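Alanine racemase (Corynebacterium glutamicum, PDB 2DY3) is a pyridoxal-5'-phosphate-binding alanine racemase family protein, built from a TIM-barrel-type N-terminal domain and a beta-rich C-terminal domain. Local coordinates at residues F267-P272 / I309-N314. Numbering follows the deposited sequence.
Sequences FVAVVP and ISLGDN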
ATOM      1  N   PHE B 267       6.517 -24.921  18.169  1.00 26.03           N
ATOM      2  CA  PHE B 267       5.331 -24.591  17.404  1.00 23.63           C
ATOM      3  C   PHE B 267       5.539 -23.236  16.740  1.00 21.20           C
ATOM      4  O   PHE B 267       6.304 -22.402  17.229  1.00 19.25           O
ATOM      5  CB  PHE B 267       4.114 -24.486  18.328  1.00 22.90           C
ATOM      6  CG  PHE B 267       3.810 -25.740  19.090  1.00 23.47           C
ATOM      7  CD1 PHE B 267       2.825 -26.612  18.652  1.00 23.42           C
ATOM      8  CD2 PHE B 267       4.493 -26.037  20.259  1.00 22.72           C
ATOM      9  CE1 PHE B 267       2.523 -27.758  19.369  1.00 25.02           C
ATOM     10  CE2 PHE B 267       4.200 -27.179  20.980  1.00 25.16           C
ATOM     11  CZ  PHE B 267       3.210 -28.042  20.534  1.00 27.06           C
ATOM     12  N   VAL B 268       4.855 -23.032  15.622  1.00 18.79           N
ATOM     13  CA  VAL B 268       4.889 -21.770  14.902  1.00 18.32           C
ATOM     14  C   VAL B 268       3.434 -21.482  14.580  1.00 18.25           C
ATOM     15  O   VAL B 268       2.598 -22.386  14.607  1.00 17.23           O
ATOM     16  CB  VAL B 268       5.685 -21.845  13.563  1.00 18.13           C
ATOM     17  CG1 VAL B 268       7.133 -22.184  13.837  1.00 18.29           C
ATOM     18  CG2 VAL B 268       5.051 -22.852  12.619  1.00 16.11           C
ATOM     19  N   ALA B 269       3.133 -20.222  14.297  1.00 18.29           N
ATOM     20  CA  ALA B 269       1.781 -19.820  13.950  1.00 16.71           C
ATOM     21  C   ALA B 269       1.851 -19.000  12.667  1.00 17.11           C
ATOM     22  O   ALA B 269       2.801 -18.249  12.445  1.00 13.89           O
ATOM     23  CB  ALA B 269       1.157 -18.990  15.082  1.00 16.64           C
ATOM     24  N   VAL B 270       0.851 -19.167  11.814  1.00 15.61           N
ATOM     25  CA  VAL B 270       0.804 -18.432  10.563  1.00 15.86           C
ATOM     26  C   VAL B 270      -0.187 -17.286  10.699  1.00 15.06           C
ATOM     27  O   VAL B 270      -1.312 -17.488  11.141  1.00 14.00           O
ATOM     28  CB  VAL B 270       0.361 -19.346   9.402  1.00 16.39           C
ATOM     29  CG1 VAL B 270       0.367 -18.569   8.092  1.00 17.28           C
ATOM     30  CG2 VAL B 270       1.300 -20.548   9.303  1.00 17.71           C
ATOM     31  N   VAL B 271       0.238 -16.074  10.362  1.00 16.51           N
ATOM     32  CA  VAL B 271      -0.671 -14.941  10.426  1.00 16.78           C
ATOM     33  C   VAL B 271      -0.871 -14.460   8.994  1.00 16.56           C
ATOM     34  O   VAL B 271       0.085 -14.193   8.272  1.00 18.16           O
ATOM     35  CB  VAL B 271      -0.130 -13.819  11.364  1.00 18.49           C
ATOM     36  CG1 VAL B 271       1.316 -14.088  11.710  1.00 21.46           C
ATOM     37  CG2 VAL B 271      -0.312 -12.456  10.734  1.00 19.98           C
ATOM     38  N   PRO B 272      -2.135 -14.389   8.559  1.00 16.06           N
ATOM     39  CA  PRO B 272      -2.596 -13.972   7.233  1.00 16.07           C
ATOM     40  C   PRO B 272      -2.298 -12.538   6.810  1.00 15.77           C
ATOM     41  O   PRO B 272      -3.214 -11.764   6.550  1.00 14.08           O
ATOM     42  CB  PRO B 272      -4.098 -14.259   7.292  1.00 16.25           C
ATOM     43  CG  PRO B 272      -4.423 -13.942   8.703  1.00 13.73           C
ATOM     44  CD  PRO B 272      -3.284 -14.624   9.452  1.00 15.45           C
ATOM     45  N   ILE B 309       5.391 -16.738  12.961  1.00 16.24           N
ATOM     46  CA  ILE B 309       5.900 -16.341  14.268  1.00 16.76           C
ATOM     47  C   ILE B 309       6.172 -17.611  15.069  1.00 19.03           C
ATOM     48  O   ILE B 309       5.503 -18.636  14.873  1.00 17.25           O
ATOM     49  CB  ILE B 309       4.874 -15.472  15.042  1.00 16.90           C
ATOM     50  CG1 ILE B 309       3.611 -16.285  15.338  1.00 15.00           C
ATOM     51  CG2 ILE B 309       4.513 -14.239  14.227  1.00 14.01           C
ATOM     52  CD1 ILE B 309       2.611 -15.548  16.211  1.00 13.40           C
ATOM     53  N   SER B 310       7.158 -17.550  15.959  1.00 19.72           N
ATOM     54  CA  SER B 310       7.490 -18.707  16.773  1.00 22.56           C
ATOM     55  C   SER B 310       6.808 -18.622  18.131  1.00 21.09           C
ATOM     56  O   SER B 310       6.876 -17.605  18.822  1.00 20.54           O
ATOM     57  CB  SER B 310       9.009 -18.835  16.950  1.00 24.66           C
ATOM     58  OG  SER B 310       9.567 -17.668  17.521  1.00 28.89           O
ATOM     59  N   LEU B 311       6.144 -19.707  18.498  1.00 20.67           N
ATOM     60  CA  LEU B 311       5.436 -19.795  19.761  1.00 20.27           C
ATOM     61  C   LEU B 311       6.307 -20.530  20.780  1.00 20.37           C
ATOM     62  O   LEU B 311       5.946 -20.653  21.951  1.00 21.26           O
ATOM     63  CB  LEU B 311       4.132 -20.569  19.557  1.00 18.48           C
ATOM     64  CG  LEU B 311       3.230 -20.117  18.404  1.00 18.21           C
ATOM     65  CD1 LEU B 311       2.011 -21.030  18.316  1.00 15.67           C
ATOM     66  CD2 LEU B 311       2.802 -18.668  18.625  1.00 16.88           C
ATOM     67  N   GLY B 312       7.459 -21.015  20.334  1.00 21.47           N
ATOM     68  CA  GLY B 312       8.313 -21.764  21.238  1.00 22.19           C
ATOM     69  C   GLY B 312       7.567 -23.048  21.544  1.00 22.13           C
ATOM     70  O   GLY B 312       7.087 -23.715  20.626  1.00 22.04           O
ATOM     71  N   ASP B 313       7.443 -23.401  22.818  1.00 21.30           N
ATOM     72  CA  ASP B 313       6.718 -24.615  23.174  1.00 22.88           C
ATOM     73  C   ASP B 313       5.240 -24.283  23.340  1.00 20.68           C
ATOM     74  O   ASP B 313       4.456 -25.103  23.808  1.00 21.13           O
ATOM     75  CB  ASP B 313       7.274 -25.215  24.467  1.00 26.83           C
ATOM     76  CG  ASP B 313       7.105 -24.296  25.647  1.00 30.52           C
ATOM     77  OD1 ASP B 313       7.534 -23.124  25.562  1.00 33.19           O
ATOM     78  OD2 ASP B 313       6.539 -24.749  26.661  1.00 37.25           O
ATOM     79  N   ASN B 314       4.877 -23.068  22.940  1.00 18.67           N
ATOM     80  CA  ASN B 314       3.506 -22.587  23.026  1.00 19.43           C
ATOM     81  C   ASN B 314       2.882 -22.850  24.399  1.00 18.56           C
ATOM     82  O   ASN B 314       1.845 -23.503  24.509  1.00 19.82           O
ATOM     83  CB  ASN B 314       2.653 -23.229  21.923  1.00 17.10           C
ATOM     84  CG  ASN B 314       1.300 -22.557  21.772  1.00 16.44           C
ATOM     85  OD1 ASN B 314       1.157 -21.367  22.052  1.00 16.60           O
ATOM     86  ND2 ASN B 314       0.306 -23.308  21.311  1.00 17.11           N
TER
HETATM   87  O   HOH W   1       8.988 -22.397  17.936  1.00 29.24           O
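A269 and I309 face each other as a hydrogen-bonded antiparallel pair: A269 N donates to I309 O (2.9 Å) and I309 N to A269 O (3.0 Å). V268 and S310 form the adjacent non-hydrogen-bonded pair, where V268 CA also lies 3.2 Å from I309 O in a CA-H...O contact. Toward the start of strand 267-271, F267 is opposed by both L311 and G312, a classic beta bulge. Its carbonyl O accepts from L311 N, which sits above the carbonyl plane, and from a water that is weakly bonded to G312 N; its N-H reaches G312 O in a bent bond (132°). G312 lies inside the type II' turn L311-N314, closed by N314 N to L311 O; its positive phi (68°) favours glycine.

Apolar packing gathers on the face of F267, A269 and I309, which L311 CD1 also reaches. A269 CB rests 3.7 Å from I309 CG1 and 3.9 Å from L311 CD1, which also approaches F267 CB. Chi1 of -59° sets F267 CG anti to its carbonyl carbon, beside the backbone N; the ring lies against the turn, with G312 O at its edge, in plane, and N314 CB obliquely 3.7 Å from F267 CD2. N314 OD1 accepts from V318 N.

Flanked by strands 236-247 and 294-299, this bulged antiparallel pair belongs to the mixed sheet of the alanine racemase C-terminal domain.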